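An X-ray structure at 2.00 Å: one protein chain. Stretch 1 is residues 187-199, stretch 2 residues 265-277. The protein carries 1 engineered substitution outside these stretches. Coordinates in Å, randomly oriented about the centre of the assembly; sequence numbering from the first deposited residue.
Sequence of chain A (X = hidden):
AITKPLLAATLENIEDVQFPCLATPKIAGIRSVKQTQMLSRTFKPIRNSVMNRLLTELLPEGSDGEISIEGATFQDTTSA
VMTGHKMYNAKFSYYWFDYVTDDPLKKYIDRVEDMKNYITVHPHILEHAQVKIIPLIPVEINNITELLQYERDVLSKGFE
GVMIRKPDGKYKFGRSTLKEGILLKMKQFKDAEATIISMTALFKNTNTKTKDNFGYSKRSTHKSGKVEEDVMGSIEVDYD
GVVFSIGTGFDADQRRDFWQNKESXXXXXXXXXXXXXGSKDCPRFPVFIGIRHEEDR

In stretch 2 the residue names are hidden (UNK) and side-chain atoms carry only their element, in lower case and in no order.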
# COMPACT_ATOMS: atom_id res chain seq x y z
N LYS A 187 -6.83 -3.60 9.41
CA LYS A 187 -5.79 -2.88 10.13
C LYS A 187 -5.82 -3.53 11.52
O LYS A 187 -6.48 -3.06 12.44
CB LYS A 187 -6.09 -1.38 10.16
CG LYS A 187 -5.96 -0.71 8.77
CD LYS A 187 -6.58 0.68 8.73
CE LYS A 187 -5.82 1.68 9.57
NZ LYS A 187 -6.46 3.02 9.54
N GLN A 188 -5.17 -4.69 11.60
CA GLN A 188 -5.13 -5.45 12.83
C GLN A 188 -3.99 -5.09 13.77
O GLN A 188 -4.05 -5.43 14.95
CB GLN A 188 -5.12 -6.95 12.51
CG GLN A 188 -6.40 -7.47 11.85
CD GLN A 188 -7.58 -7.59 12.81
OE1 GLN A 188 -7.50 -8.27 13.83
NE2 GLN A 188 -8.68 -6.94 12.48
N PHE A 189 -2.97 -4.40 13.27
CA PHE A 189 -1.83 -4.01 14.12
C PHE A 189 -2.19 -2.80 14.97
O PHE A 189 -2.97 -1.95 14.56
CB PHE A 189 -0.55 -3.75 13.31
CG PHE A 189 0.19 -4.99 12.93
CD1 PHE A 189 -0.49 -6.15 12.60
CD2 PHE A 189 1.58 -4.98 12.82
CE1 PHE A 189 0.19 -7.28 12.16
CE2 PHE A 189 2.28 -6.12 12.38
CZ PHE A 189 1.59 -7.27 12.05
N LYS A 190 -1.58 -2.76 16.15
CA LYS A 190 -1.81 -1.72 17.16
C LYS A 190 -0.69 -0.69 17.13
O LYS A 190 0.45 -1.02 16.85
CB LYS A 190 -1.83 -2.41 18.53
CG LYS A 190 -2.54 -1.68 19.65
CD LYS A 190 -2.65 -2.63 20.85
CE LYS A 190 -3.57 -2.12 21.95
NZ LYS A 190 -2.95 -1.04 22.76
N ASP A 191 -1.03 0.56 17.45
CA ASP A 191 -0.09 1.66 17.50
C ASP A 191 0.49 1.82 18.89
O ASP A 191 -0.25 1.89 19.88
CB ASP A 191 -0.77 2.97 17.13
CG ASP A 191 -1.05 3.08 15.67
OD1 ASP A 191 -0.08 3.06 14.87
OD2 ASP A 191 -2.24 3.19 15.32
N ALA A 192 1.80 1.94 18.96
CA ALA A 192 2.48 2.11 20.24
C ALA A 192 3.73 3.00 20.08
O ALA A 192 4.15 3.32 18.96
CB ALA A 192 2.86 0.75 20.82
N GLU A 193 4.28 3.42 21.20
CA GLU A 193 5.46 4.27 21.21
C GLU A 193 6.53 3.65 22.09
O GLU A 193 6.23 2.99 23.08
CB GLU A 193 5.13 5.67 21.73
CG GLU A 193 4.52 6.59 20.72
CD GLU A 193 4.10 7.92 21.32
OE1 GLU A 193 4.83 8.44 22.20
OE2 GLU A 193 3.05 8.46 20.91
N ALA A 194 7.78 3.90 21.74
CA ALA A 194 8.90 3.38 22.48
C ALA A 194 10.06 4.37 22.44
O ALA A 194 10.18 5.17 21.52
CB ALA A 194 9.32 2.05 21.90
N THR A 195 10.87 4.36 23.49
CA THR A 195 12.01 5.26 23.54
C THR A 195 13.22 4.50 23.01
O THR A 195 13.40 3.33 23.32
CB THR A 195 12.29 5.72 25.00
OG1 THR A 195 11.20 6.54 25.45
CG2 THR A 195 13.60 6.53 25.08
N ILE A 196 14.01 5.16 22.16
CA ILE A 196 15.21 4.54 21.60
C ILE A 196 16.31 4.57 22.65
O ILE A 196 16.52 5.59 23.31
CB ILE A 196 15.71 5.31 20.38
CG1 ILE A 196 14.59 5.43 19.34
CG2 ILE A 196 16.94 4.62 19.78
CD1 ILE A 196 14.89 6.43 18.23
N ILE A 197 17.01 3.44 22.82
CA ILE A 197 18.10 3.36 23.79
C ILE A 197 19.46 3.08 23.13
O ILE A 197 20.46 3.66 23.52
CB ILE A 197 17.81 2.36 24.91
CG1 ILE A 197 17.77 0.95 24.37
CG2 ILE A 197 16.47 2.69 25.57
CD1 ILE A 197 17.16 -0.03 25.35
N SER A 198 19.47 2.26 22.08
CA SER A 198 20.70 1.96 21.36
C SER A 198 20.41 1.53 19.91
O SER A 198 19.25 1.41 19.53
CB SER A 198 21.51 0.87 22.09
OG SER A 198 20.80 -0.36 22.12
N MET A 199 21.46 1.34 19.11
CA MET A 199 21.32 0.92 17.71
C MET A 199 22.33 -0.15 17.34
O MET A 199 23.39 -0.26 17.95
CB MET A 199 21.50 2.10 16.76
CG MET A 199 20.42 3.14 16.84
SD MET A 199 20.71 4.45 15.67
CE MET A 199 19.45 5.62 16.24
N UNK A 265 19.26 10.63 18.10
CA UNK A 265 17.98 9.94 18.27
C UNK A 265 17.86 9.15 19.55
O UNK A 265 16.76 8.69 19.88
c UNK A 265 16.95 11.51 14.29
c UNK A 265 18.93 9.69 14.96
c UNK A 265 19.08 10.47 13.84
o UNK A 265 18.25 12.18 12.40
c UNK A 265 17.70 9.05 17.07
c UNK A 265 18.09 11.38 13.50
c UNK A 265 17.80 9.81 15.78
c UNK A 265 16.81 10.72 15.42
N UNK A 266 18.98 8.96 20.25
CA UNK A 266 18.96 8.23 21.51
C UNK A 266 18.08 9.00 22.49
O UNK A 266 18.30 10.18 22.75
c UNK A 266 20.38 8.03 22.06
c UNK A 266 20.71 5.78 20.88
c UNK A 266 21.19 7.21 21.06
c UNK A 266 20.33 7.27 23.39
N UNK A 267 17.04 8.33 22.98
CA UNK A 267 16.13 8.99 23.89
C UNK A 267 14.91 9.52 23.15
O UNK A 267 13.97 10.03 23.77
N UNK A 268 14.93 9.45 21.81
CA UNK A 268 13.78 9.89 21.02
C UNK A 268 12.67 8.84 21.08
O UNK A 268 12.93 7.64 21.23
n UNK A 268 16.32 13.83 20.47
c UNK A 268 14.17 10.14 19.56
c UNK A 268 14.19 12.64 19.82
c UNK A 268 15.04 13.91 19.70
c UNK A 268 14.95 11.41 19.34
N UNK A 269 11.43 9.30 20.99
CA UNK A 269 10.27 8.42 21.02
C UNK A 269 9.90 8.06 19.57
O UNK A 269 9.76 8.93 18.73
c UNK A 269 8.00 8.28 22.20
c UNK A 269 7.40 8.52 24.92
c UNK A 269 9.10 9.17 21.65
s UNK A 269 8.46 7.58 23.80
N UNK A 270 9.78 6.77 19.28
CA UNK A 270 9.39 6.35 17.93
C UNK A 270 7.99 5.72 17.92
O UNK A 270 7.57 5.11 18.91
c UNK A 270 10.49 4.05 18.09
c UNK A 270 11.78 5.98 17.18
c UNK A 270 10.41 5.35 17.29
N UNK A 271 7.24 5.96 16.84
CA UNK A 271 5.91 5.36 16.66
C UNK A 271 6.11 4.04 15.92
O UNK A 271 6.87 3.98 14.94
c UNK A 271 3.79 8.50 15.62
c UNK A 271 4.95 7.73 16.28
c UNK A 271 5.01 6.28 15.81
c UNK A 271 3.93 8.60 14.10
n UNK A 271 5.07 9.46 13.68
N UNK A 272 5.48 2.97 16.38
CA UNK A 272 5.59 1.66 15.72
C UNK A 272 4.28 0.91 15.83
O UNK A 272 3.36 1.36 16.52
c UNK A 272 6.06 -1.58 19.22
c UNK A 272 6.53 1.15 18.82
c UNK A 272 6.75 0.81 16.30
c UNK A 272 6.27 -1.08 17.93
c UNK A 272 6.51 0.29 17.72
c UNK A 272 6.32 0.65 20.11
c UNK A 272 6.09 -0.72 20.31
N UNK A 273 4.17 -0.18 15.10
CA UNK A 273 2.98 -1.02 15.13
C UNK A 273 3.45 -2.44 15.40
O UNK A 273 4.63 -2.76 15.18
c UNK A 273 0.82 0.34 12.14
c UNK A 273 2.22 -0.99 13.78
n UNK A 273 -1.29 1.66 12.64
c UNK A 273 1.35 0.26 13.57
c UNK A 273 0.02 1.63 11.91
N UNK A 274 2.53 -3.27 15.87
CA UNK A 274 2.82 -4.67 16.17
C UNK A 274 1.48 -5.37 16.36
O UNK A 274 0.45 -4.72 16.45
o UNK A 274 0.72 -3.08 22.00
c UNK A 274 1.64 -4.85 20.69
c UNK A 274 2.38 -5.26 19.59
c UNK A 274 1.97 -2.56 20.03
c UNK A 274 2.91 -4.34 18.70
c UNK A 274 1.44 -3.50 20.90
c UNK A 274 3.65 -4.79 17.47
c UNK A 274 2.69 -2.98 18.95
N UNK A 275 1.50 -6.70 16.41
CA UNK A 275 0.28 -7.45 16.64
C UNK A 275 0.16 -7.85 18.12
O UNK A 275 1.00 -8.55 18.66
c UNK A 275 -2.34 -11.40 16.64
c UNK A 275 -3.52 -9.45 15.87
c UNK A 275 -3.54 -10.74 16.37
c UNK A 275 -1.09 -9.46 15.90
c UNK A 275 -2.30 -8.82 15.64
c UNK A 275 -1.11 -10.75 16.40
c UNK A 275 0.20 -8.71 15.75
N UNK A 276 -0.90 -7.40 18.79
CA UNK A 276 -1.12 -7.75 20.20
C UNK A 276 -1.35 -9.25 20.36
O UNK A 276 -2.43 -9.76 20.06
o UNK A 276 -2.09 -5.29 23.14
o UNK A 276 -1.46 -7.13 24.17
c UNK A 276 -2.72 -7.37 22.17
c UNK A 276 -2.32 -6.98 20.76
c UNK A 276 -2.03 -6.54 23.24
N UNK A 277 -0.34 -9.96 20.84
CA UNK A 277 -0.40 -11.41 21.06
C UNK A 277 -0.81 -12.21 19.83
O UNK A 277 -0.31 -13.31 19.62
c UNK A 277 -2.99 -10.52 25.08
c UNK A 277 -0.78 -11.30 23.58
c UNK A 277 -1.31 -11.76 22.23
s UNK A 277 -1.80 -11.87 24.95
O HOH W 1 -3.37 -6.06 17.46
O HOH W 2 -2.96 -0.53 12.42
O HOH W 3 2.61 4.17 15.09

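Position 265 carries one carbon leading to a six-carbon ring that bears an oxygen, so it is Tyr-265; its CB lies 4.0 Å from Ile-196 CD1 and 3.9 Å from Met-199 CE. Position 266 has four carbons, forked at the first with one arm two carbons long: Ile-266, whose CD1 reaches to 3.4 Å from Ile-197 O.

Position 267 has no side-chain atoms. Its phi/psi of 96/-7° would jam a CB against the preceding carbonyl, which fits Gly-267 within a type II turn from Tyr-265 to position 268; its N donates to Ile-196 O at 2.8 Å. Position 268 shows four carbons in a row ending in nitrogen, Lys-268. The turn closes through Lys-268 N to Tyr-265 O (2.8 Å), and Ile-196 N donates to Lys-268 O (2.9 Å).

At 269, two carbons, a sulfur and a terminal carbon, unbranched, define Met-269, with SD 3.4 Å from Thr-195 OG1. Position 270 has one carbon carrying two others, Val-270; its CG1 packs 3.3 Å from Ile-196 CD1. Position 271 again has four carbons and a terminal nitrogen, Lys-271. It pairs with Glu-193, but its amine is hydrogen-bonded elsewhere in the structure.

Position 272 is one carbon plus a six-carbon ring without oxygen, Phe-272; CE2 comes within 3.5 Å of Ala-192 CB and 3.8 Å of Ala-194 CB. Position 273, four carbons and a nitrogen, has that nitrogen 2.9 Å from Asp-191 OD1, a salt bridge that suits Lys-273. Position 274 is a ring bearing an oxygen, Tyr-274, whose edge meets Ala-192 CB, with CE2 at 3.5 Å. Position 275 lacks the oxygen: Phe-275, whose CB sits over the Phe-189 ring face, 4.2 Å from its centroid, in a CH-pi contact.

Three carbons, the third carrying two oxygens, make 276 Glu-276, with OE1 3.6 Å from Lys-190 CD; water 1 links its N to Gln-188 O. Position 277, with two carbons, sulfur and carbon, is Met-277, poorly ordered and without contact to stretch 1.

The contact is an antiparallel strand pairing. Lys-190, Ala-192 and Ala-194 form reciprocal backbone hydrogen bonds with Tyr-274, Phe-272 and Val-270, while the intervening pairs approach more closely, with CA-CA distances of 4.4-4.7 Å. Side chains alternate accordingly: the small alanines leave room for the aromatic rings of Phe-272 and Tyr-274 on one face, and the other carries the Asp-191 to Lys-273 bridge, Glu-193 with Lys-271, and Thr-195 with Met-269. Together the stretches bury 1280 Å².

Stretch 2 265-277: YIGKMVKFKYFEM
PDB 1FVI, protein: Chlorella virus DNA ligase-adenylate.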